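Transglutaminase elicitor (Phytophthora sojae, PDB 3TW5) catalyses the cross-linking of glutamine to lysine side chains and probably serves as a pathogen-associated molecular pattern recognised by plant innate immunity. Local coordinates at residues A[93-97]-A[108-112]; A[205-210]-A[237-241]; A[273-279]-A[300-306]. The protein carries 1 engineered substitution. One frame throughout, in Å; residues are numbered along the deposited sequence.

In the fold
Contacts 2 and 3 belong to one structural unit, and contact 1 stands well apart from it. The centres of contacts 2 and 3 are 8 Å apart: contact 2 lays helix 202-215 on the large antiparallel sheet, and contact 3 pairs two strands of that sheet. H206 ND1 and Y306 OH, 2.7 Å apart, make a probable hydrogen bond between helix and sheet. The backbone atoms Y241 N and K274 O, also 2.7 Å apart, meet because strands 232-246 and 269-280 are neighbours. Contact 1 closes a disulfide in a small three-stranded sheet, its centre 43 Å from that of contact 2 and 39 Å from that of contact 3. Contacts 1 and 2 lie on opposite sides of the chain's centre.

Contact 1. Residues A[93-97]-A[108-112]; sequences KCSSD and SCSIR
Residues 108-112 run extended beside the loop that follows the short strand 93-94; C94 is extended (phi/psi -152/157), and the chain then bends through S95 (-115/-29) to D97 (-66/-21). The closest CA atoms are D97 CA and C109 CA, 4.8 Å apart. S108, chi1 t, donates from OG to D97 OD1 at 3.1 Å; a hydroxyl and a carboxylate suit this solvent-accessible edge. C109, chi1 t, points across the gap to C94, chi1 p. C94 SG and C109 SG bond at 2.0 Å with chi3 of +102°, a right-handed disulfide. C109 CB also packs 3.4 Å from S96 O. S110 turns away, S110 OG donating to S108 O at 2.9 Å. I111, chi1 m, touches the loop, CD1 lying 3.4 Å from S95 O. The guanidinium of R112 makes salt bridges to D47, D77 and D86. Strands 93-94 and 107-110 are the two edges of a three-stranded antiparallel sheet, so the disulfide ties edge to edge across the central strand 118-122, whose C120 is itself bonded to C100.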
loop_
_atom_site.group_PDB
_atom_site.type_symbol
_atom_site.label_atom_id
_atom_site.label_comp_id
_atom_site.label_asym_id
_atom_site.label_seq_id
_atom_site.Cartn_x
_atom_site.Cartn_y
_atom_site.Cartn_z
ATOM N N LYS A 93 6.382 -2.938 29.814
ATOM C CA LYS A 93 5.695 -4.177 30.176
ATOM C C LYS A 93 4.322 -3.876 30.776
ATOM O O LYS A 93 4.152 -2.866 31.465
ATOM C CB LYS A 93 6.541 -4.996 31.155
ATOM N N CYS A 94 3.350 -4.745 30.504
ATOM C CA CYS A 94 1.967 -4.529 30.941
ATOM C C CYS A 94 1.179 -5.822 31.149
ATOM O O CYS A 94 1.504 -6.863 30.570
ATOM C CB CYS A 94 1.224 -3.628 29.946
ATOM S SG CYS A 94 1.054 -4.309 28.280
ATOM N N SER A 95 0.138 -5.734 31.977
ATOM C CA SER A 95 -0.803 -6.833 32.203
ATOM C C SER A 95 -2.200 -6.469 31.696
ATOM O O SER A 95 -2.977 -7.343 31.301
ATOM C CB SER A 95 -0.861 -7.197 33.688
ATOM O OG SER A 95 0.428 -7.501 34.192
ATOM N N SER A 96 -2.508 -5.172 31.718
ATOM C CA SER A 96 -3.780 -4.641 31.224
ATOM C C SER A 96 -3.555 -3.343 30.450
ATOM O O SER A 96 -2.463 -2.771 30.489
ATOM C CB SER A 96 -4.749 -4.395 32.386
ATOM O OG SER A 96 -5.199 -5.615 32.948
ATOM N N ASP A 97 -4.593 -2.882 29.752
ATOM C CA ASP A 97 -4.525 -1.641 28.972
ATOM C C ASP A 97 -4.347 -0.392 29.845
ATOM O O ASP A 97 -3.897 0.648 29.359
ATOM C CB ASP A 97 -5.764 -1.490 28.082
ATOM C CG ASP A 97 -5.902 -2.616 27.074
ATOM O OD1 ASP A 97 -5.809 -2.338 25.862
ATOM O OD2 ASP A 97 -6.098 -3.780 27.493
ATOM N N SER A 108 -1.397 -0.124 22.996
ATOM C CA SER A 108 -2.401 -0.993 23.591
ATOM C C SER A 108 -1.675 -2.205 24.155
ATOM O O SER A 108 -0.754 -2.727 23.517
ATOM C CB SER A 108 -3.429 -1.421 22.541
ATOM O OG SER A 108 -4.404 -2.286 23.092
ATOM N N CYS A 109 -2.067 -2.646 25.348
ATOM C CA CYS A 109 -1.390 -3.777 25.969
ATOM C C CYS A 109 -1.593 -5.037 25.146
ATOM O O CYS A 109 -2.726 -5.468 24.915
ATOM C CB CYS A 109 -1.835 -3.999 27.410
ATOM S SG CYS A 109 -0.781 -5.194 28.278
ATOM N N SER A 110 -0.475 -5.606 24.704
ATOM C CA SER A 110 -0.473 -6.727 23.777
ATOM C C SER A 110 0.092 -7.979 24.434
ATOM O O SER A 110 1.277 -8.039 24.762
ATOM C CB SER A 110 0.336 -6.370 22.531
ATOM O OG SER A 110 -0.028 -5.095 22.034
ATOM N N ILE A 111 -0.775 -8.970 24.623
ATOM C CA ILE A 111 -0.406 -10.230 25.257
ATOM C C ILE A 111 -0.606 -11.373 24.268
ATOM O O ILE A 111 -1.661 -11.486 23.646
ATOM C CB ILE A 111 -1.233 -10.481 26.551
ATOM C CG1 ILE A 111 -1.015 -9.347 27.560
ATOM C CG2 ILE A 111 -0.876 -11.827 27.183
ATOM C CD1 ILE A 111 -2.089 -9.238 28.622
ATOM N N ARG A 112 0.417 -12.210 24.125
ATOM C CA ARG A 112 0.351 -13.381 23.254
ATOM C C ARG A 112 -0.646 -14.414 23.777
ATOM O O ARG A 112 -1.030 -14.387 24.948
ATOM C CB ARG A 112 1.732 -14.027 23.112
ATOM C CG ARG A 112 2.753 -13.196 22.351
ATOM C CD ARG A 112 4.034 -13.978 22.127
ATOM N NE ARG A 112 3.848 -15.053 21.155
ATOM C CZ ARG A 112 4.708 -16.045 20.951
ATOM N NH1 ARG A 112 5.832 -16.119 21.650
ATOM N NH2 ARG A 112 4.441 -16.971 20.044
#

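Contact 2. Residues A[205-210]-A[237-241]; sequences FHIASA and GFKVY
Helix 205-210 crosses strand 237-241 with axes 9.2 Å apart at -122°, and S209 CA and F238 CA are the nearest CA atoms, 6.4 Å apart. The contact is helix-on-sheet packing through an aromatic cluster of F205, H206 and F238, with F238 at its middle: F238, chi1 t and chi2 80°, projects from the strand toward the helix. The CA-to-CB bond of F205 runs sideways to strand 237-241, and with chi1 t its long side chain brings the ring to F238: F205 CE2 is 4.0 Å from F238 CE1. The rings meet in an offset edge-to-face pair, centroids 6.0 Å apart and planes at 84°, with the edge of F238 toward the face of F205. H206, also t, offers its ring face to the edge of F238 in a second such pair, centroids 5.5 Å apart and planes at 81°. H206 CE1 also meets V240 CG2 at 3.6 Å, while ND1 is hydrogen-bonded to Y306, which lets a polar ring sit in this buried cluster. S209, chi1 m, donates OG to F205 O at 2.7 Å, one turn back along the helix, while S209 CB lies over the F238 ring face in a CH-pi contact, 3.6 Å from the centroid. A210, small enough for close approach, places CB 4.2 Å from F238 CE2. F205 packs on L277 and Y306, and F238 on S275 and Y306, so helix 202-215 lies against this part of the large sheet.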
loop_
_atom_site.group_PDB
_atom_site.type_symbol
_atom_site.label_atom_id
_atom_site.label_comp_id
_atom_site.label_asym_id
_atom_site.label_seq_id
_atom_site.Cartn_x
_atom_site.Cartn_y
_atom_site.Cartn_z
ATOM N N PHE A 205 2.664 13.919 -9.250
ATOM C CA PHE A 205 1.527 13.073 -8.895
ATOM C C PHE A 205 0.643 12.770 -10.109
ATOM O O PHE A 205 0.364 11.604 -10.400
ATOM C CB PHE A 205 0.704 13.702 -7.761
ATOM C CG PHE A 205 -0.568 12.958 -7.445
ATOM C CD1 PHE A 205 -0.533 11.747 -6.761
ATOM C CD2 PHE A 205 -1.801 13.469 -7.833
ATOM C CE1 PHE A 205 -1.709 11.058 -6.472
ATOM C CE2 PHE A 205 -2.978 12.785 -7.547
ATOM C CZ PHE A 205 -2.930 11.578 -6.866
ATOM N N HIS A 206 0.222 13.821 -10.815
ATOM C CA HIS A 206 -0.641 13.679 -11.990
ATOM C C HIS A 206 0.047 12.890 -13.100
ATOM O O HIS A 206 -0.517 11.922 -13.606
ATOM C CB HIS A 206 -1.104 15.051 -12.505
ATOM C CG HIS A 206 -2.214 14.981 -13.512
ATOM N ND1 HIS A 206 -3.546 15.012 -13.156
ATOM C CD2 HIS A 206 -2.190 14.885 -14.863
ATOM C CE1 HIS A 206 -4.294 14.936 -14.243
ATOM N NE2 HIS A 206 -3.496 14.859 -15.293
ATOM N N ILE A 207 1.265 13.298 -13.457
ATOM C CA ILE A 207 2.038 12.646 -14.520
ATOM C C ILE A 207 2.228 11.149 -14.249
ATOM O O ILE A 207 1.995 10.323 -15.131
ATOM C CB ILE A 207 3.409 13.343 -14.749
ATOM C CG1 ILE A 207 3.202 14.751 -15.323
ATOM C CG2 ILE A 207 4.303 12.513 -15.678
ATOM C CD1 ILE A 207 4.399 15.671 -15.166
ATOM N N ALA A 208 2.631 10.811 -13.025
ATOM C CA ALA A 208 2.834 9.420 -12.627
ATOM C C ALA A 208 1.532 8.624 -12.652
ATOM O O ALA A 208 1.474 7.555 -13.254
ATOM C CB ALA A 208 3.488 9.342 -11.249
ATOM N N SER A 209 0.492 9.160 -12.011
ATOM C CA SER A 209 -0.797 8.471 -11.895
ATOM C C SER A 209 -1.440 8.205 -13.249
ATOM O O SER A 209 -1.972 7.122 -13.483
ATOM C CB SER A 209 -1.759 9.259 -11.005
ATOM O OG SER A 209 -1.210 9.478 -9.716
ATOM N N ALA A 210 -1.374 9.193 -14.138
ATOM C CA ALA A 210 -1.966 9.085 -15.470
ATOM C C ALA A 210 -1.215 8.098 -16.366
ATOM O O ALA A 210 -1.835 7.297 -17.066
ATOM C CB ALA A 210 -2.052 10.458 -16.131
ATOM N N GLY A 237 -7.048 2.621 -8.990
ATOM C CA GLY A 237 -7.350 3.520 -10.095
ATOM C C GLY A 237 -7.175 5.001 -9.843
ATOM O O GLY A 237 -7.059 5.449 -8.702
ATOM N N PHE A 238 -7.169 5.756 -10.936
ATOM C CA PHE A 238 -7.016 7.203 -10.915
ATOM C C PHE A 238 -7.952 7.814 -11.953
ATOM O O PHE A 238 -7.914 7.437 -13.130
ATOM C CB PHE A 238 -5.558 7.569 -11.212
ATOM C CG PHE A 238 -5.329 9.030 -11.493
ATOM C CD1 PHE A 238 -5.232 9.946 -10.452
ATOM C CD2 PHE A 238 -5.177 9.482 -12.798
ATOM C CE1 PHE A 238 -5.002 11.298 -10.711
ATOM C CE2 PHE A 238 -4.948 10.831 -13.068
ATOM C CZ PHE A 238 -4.860 11.740 -12.023
ATOM N N LYS A 239 -8.797 8.745 -11.514
ATOM C CA LYS A 239 -9.730 9.421 -12.416
ATOM C C LYS A 239 -9.691 10.937 -12.251
ATOM O O LYS A 239 -9.721 11.449 -11.133
ATOM C CB LYS A 239 -11.158 8.902 -12.226
ATOM C CG LYS A 239 -12.121 9.364 -13.308
ATOM C CD LYS A 239 -13.531 8.843 -13.091
ATOM C CE LYS A 239 -14.425 9.251 -14.257
ATOM N NZ LYS A 239 -15.761 8.597 -14.211
ATOM N N VAL A 240 -9.612 11.638 -13.380
ATOM C CA VAL A 240 -9.678 13.093 -13.413
ATOM C C VAL A 240 -11.144 13.506 -13.516
ATOM O O VAL A 240 -11.842 13.130 -14.463
ATOM C CB VAL A 240 -8.873 13.678 -14.600
ATOM C CG1 VAL A 240 -8.939 15.202 -14.603
ATOM C CG2 VAL A 240 -7.425 13.210 -14.552
ATOM N N TYR A 241 -11.604 14.271 -12.531
ATOM C CA TYR A 241 -13.001 14.690 -12.460
ATOM C C TYR A 241 -13.245 16.069 -13.069
ATOM O O TYR A 241 -14.355 16.364 -13.507
ATOM C CB TYR A 241 -13.491 14.656 -11.012
ATOM C CG TYR A 241 -13.940 13.288 -10.541
ATOM C CD1 TYR A 241 -13.024 12.256 -10.336
ATOM C CD2 TYR A 241 -15.286 13.032 -10.285
ATOM C CE1 TYR A 241 -13.438 10.999 -9.898
ATOM C CE2 TYR A 241 -15.711 11.780 -9.844
ATOM C CZ TYR A 241 -14.783 10.770 -9.654
ATOM O OH TYR A 241 -15.204 9.536 -9.218
#

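Contact 3. Residues A[273-279]-A[300-306]; sequences VKSRLSW and TGQYYYY
Strands 273-279 and 300-306 form a regular antiparallel ladder in the large sheet, the axes of these segments 4.6 Å apart at 154°. V273, S275, L277 and W279 form hydrogen-bonded pairs with Y306, Y304, Q302 and T300, each using both N and O. The shortest bonds include V273 N to Y306 O at 2.8 Å. The longest is L277 N to Q302 O at 3.2 Å. In between, the backbones of K274, R276 and S278 turn outward to bond strand 232-246. On the face carrying V273, S275, L277, W279, Y304 and Y306, S275 OG and Y306 OH share a hydrogen bond of 2.8 Å, and Y306 OH is also hydrogen-bonded to ND1 of H206, so both hydroxyls are satisfied. On the other face, Y303 is sandwiched by cations: K274 NZ lies 4.6 Å from its ring centroid and R276 CZ 4.9 Å, over opposite faces. W279, chi1 p, folds its indole across the neighbouring strand. Glycine suits position 301, where an ideal CB would clash with R276 NH1 and L277 O. G301 CA makes a CH-pi contact over the indole face, 4.0 Å from the centroid of the W279 six-membered ring.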
loop_
_atom_site.group_PDB
_atom_site.type_symbol
_atom_site.label_atom_id
_atom_site.label_comp_id
_atom_site.label_asym_id
_atom_site.label_seq_id
_atom_site.Cartn_x
_atom_site.Cartn_y
_atom_site.Cartn_z
ATOM N N VAL A 273 -7.122 21.254 -11.550
ATOM C CA VAL A 273 -7.483 19.850 -11.679
ATOM C C VAL A 273 -8.049 19.323 -10.371
ATOM O O VAL A 273 -7.506 19.577 -9.296
ATOM C CB VAL A 273 -6.283 18.975 -12.139
ATOM C CG1 VAL A 273 -6.693 17.509 -12.284
ATOM C CG2 VAL A 273 -5.711 19.490 -13.453
ATOM N N LYS A 274 -9.168 18.618 -10.482
ATOM C CA LYS A 274 -9.710 17.833 -9.391
ATOM C C LYS A 274 -9.729 16.385 -9.852
ATOM O O LYS A 274 -10.356 16.053 -10.864
ATOM C CB LYS A 274 -11.119 18.305 -9.034
ATOM C CG LYS A 274 -11.879 17.384 -8.083
ATOM C CD LYS A 274 -13.288 17.903 -7.844
ATOM C CE LYS A 274 -14.156 16.865 -7.167
ATOM N NZ LYS A 274 -15.491 17.408 -6.827
ATOM N N SER A 275 -9.018 15.532 -9.117
ATOM C CA SER A 275 -8.889 14.118 -9.464
ATOM C C SER A 275 -9.024 13.245 -8.230
ATOM O O SER A 275 -8.833 13.714 -7.107
ATOM C CB SER A 275 -7.553 13.850 -10.159
ATOM O OG SER A 275 -6.465 14.234 -9.340
ATOM N N ARG A 276 -9.356 11.975 -8.443
ATOM C CA ARG A 276 -9.530 11.032 -7.346
ATOM C C ARG A 276 -8.632 9.812 -7.506
ATOM O O ARG A 276 -8.595 9.182 -8.568
ATOM C CB ARG A 276 -11.001 10.626 -7.208
ATOM C CG ARG A 276 -11.241 9.286 -6.520
ATOM C CD ARG A 276 -12.712 9.052 -6.264
ATOM N NE ARG A 276 -13.094 9.539 -4.944
ATOM C CZ ARG A 276 -13.431 8.755 -3.924
ATOM N NH1 ARG A 276 -13.454 7.432 -4.071
ATOM N NH2 ARG A 276 -13.758 9.295 -2.757
ATOM N N LEU A 277 -7.905 9.500 -6.438
ATOM C CA LEU A 277 -7.117 8.283 -6.355
ATOM C C LEU A 277 -7.934 7.227 -5.623
ATOM O O LEU A 277 -8.601 7.530 -4.634
ATOM C CB LEU A 277 -5.802 8.555 -5.621
ATOM C CG LEU A 277 -4.681 7.515 -5.715
ATOM C CD1 LEU A 277 -4.176 7.378 -7.143
ATOM C CD2 LEU A 277 -3.542 7.886 -4.779
ATOM N N SER A 278 -7.892 5.994 -6.114
ATOM C CA SER A 278 -8.665 4.906 -5.519
ATOM C C SER A 278 -7.760 3.756 -5.094
ATOM O O SER A 278 -6.996 3.228 -5.902
ATOM C CB SER A 278 -9.733 4.408 -6.494
ATOM O OG SER A 278 -10.500 5.487 -6.997
ATOM N N TRP A 279 -7.851 3.374 -3.825
ATOM C CA TRP A 279 -7.016 2.308 -3.287
ATOM C C TRP A 279 -7.807 1.289 -2.482
ATOM O O TRP A 279 -8.951 1.536 -2.092
ATOM C CB TRP A 279 -5.889 2.889 -2.436
ATOM C CG TRP A 279 -6.356 3.646 -1.239
ATOM C CD1 TRP A 279 -6.664 3.133 -0.016
ATOM C CD2 TRP A 279 -6.555 5.061 -1.144
ATOM N NE1 TRP A 279 -7.043 4.139 0.840
ATOM C CE2 TRP A 279 -6.986 5.333 0.173
ATOM C CE3 TRP A 279 -6.411 6.127 -2.044
ATOM C CZ2 TRP A 279 -7.277 6.625 0.616
ATOM C CZ3 TRP A 279 -6.700 7.414 -1.604
ATOM C CH2 TRP A 279 -7.130 7.650 -0.283
ATOM N N THR A 300 -11.671 2.306 -1.526
ATOM C CA THR A 300 -11.948 3.661 -1.053
ATOM C C THR A 300 -11.133 4.665 -1.876
ATOM O O THR A 300 -10.439 4.276 -2.815
ATOM C CB THR A 300 -11.679 3.803 0.470
ATOM O OG1 THR A 300 -11.982 5.136 0.898
ATOM C CG2 THR A 300 -10.232 3.479 0.811
ATOM N N GLY A 301 -11.224 5.947 -1.541
ATOM C CA GLY A 301 -10.492 6.964 -2.284
ATOM C C GLY A 301 -10.501 8.344 -1.663
ATOM O O GLY A 301 -11.053 8.553 -0.583
ATOM N N GLN A 302 -9.877 9.288 -2.359
ATOM C CA GLN A 302 -9.795 10.669 -1.906
ATOM C C GLN A 302 -9.657 11.616 -3.090
ATOM O O GLN A 302 -8.991 11.296 -4.079
ATOM C CB GLN A 302 -8.610 10.848 -0.956
ATOM C CG GLN A 302 -8.608 12.165 -0.206
ATOM C CD GLN A 302 -7.723 12.128 1.019
ATOM O OE1 GLN A 302 -6.500 11.995 0.919
ATOM N NE2 GLN A 302 -8.336 12.251 2.192
ATOM N N TYR A 303 -10.293 12.778 -2.988
ATOM C CA TYR A 303 -10.137 13.812 -3.996
ATOM C C TYR A 303 -8.890 14.637 -3.720
ATOM O O TYR A 303 -8.493 14.819 -2.565
ATOM C CB TYR A 303 -11.371 14.716 -4.059
ATOM C CG TYR A 303 -12.593 14.051 -4.645
ATOM C CD1 TYR A 303 -12.713 13.850 -6.019
ATOM C CD2 TYR A 303 -13.635 13.624 -3.823
ATOM C CE1 TYR A 303 -13.840 13.239 -6.561
ATOM C CE2 TYR A 303 -14.767 13.011 -4.352
ATOM C CZ TYR A 303 -14.865 12.822 -5.719
ATOM O OH TYR A 303 -15.988 12.214 -6.238
ATOM N N TYR A 304 -8.271 15.112 -4.794
ATOM C CA TYR A 304 -7.118 15.994 -4.703
ATOM C C TYR A 304 -7.301 17.168 -5.645
ATOM O O TYR A 304 -7.755 17.006 -6.780
ATOM C CB TYR A 304 -5.823 15.239 -5.016
ATOM C CG TYR A 304 -5.556 14.093 -4.072
ATOM C CD1 TYR A 304 -5.167 14.328 -2.751
ATOM C CD2 TYR A 304 -5.704 12.772 -4.491
ATOM C CE1 TYR A 304 -4.928 13.277 -1.875
ATOM C CE2 TYR A 304 -5.465 11.710 -3.621
ATOM C CZ TYR A 304 -5.078 11.972 -2.316
ATOM O OH TYR A 304 -4.840 10.930 -1.450
ATOM N N TYR A 305 -6.948 18.348 -5.155
ATOM C CA TYR A 305 -7.158 19.591 -5.878
ATOM C C TYR A 305 -5.814 20.277 -6.049
ATOM O O TYR A 305 -5.088 20.492 -5.076
ATOM C CB TYR A 305 -8.138 20.493 -5.116
ATOM C CG TYR A 305 -9.325 19.751 -4.540
ATOM C CD1 TYR A 305 -10.502 19.595 -5.275
ATOM C CD2 TYR A 305 -9.266 19.190 -3.262
ATOM C CE1 TYR A 305 -11.590 18.905 -4.750
ATOM C CE2 TYR A 305 -10.345 18.497 -2.729
ATOM C CZ TYR A 305 -11.504 18.358 -3.477
ATOM O OH TYR A 305 -12.574 17.672 -2.944
ATOM N N TYR A 306 -5.485 20.613 -7.291
ATOM C CA TYR A 306 -4.206 21.231 -7.594
ATOM C C TYR A 306 -4.225 22.054 -8.875
ATOM O O TYR A 306 -5.015 21.797 -9.787
ATOM C CB TYR A 306 -3.089 20.175 -7.649
ATOM C CG TYR A 306 -3.415 18.917 -8.432
ATOM C CD1 TYR A 306 -4.015 17.820 -7.813
ATOM C CD2 TYR A 306 -3.101 18.818 -9.788
ATOM C CE1 TYR A 306 -4.309 16.660 -8.527
ATOM C CE2 TYR A 306 -3.388 17.661 -10.511
ATOM C CZ TYR A 306 -3.992 16.588 -9.874
ATOM O OH TYR A 306 -4.274 15.447 -10.587
#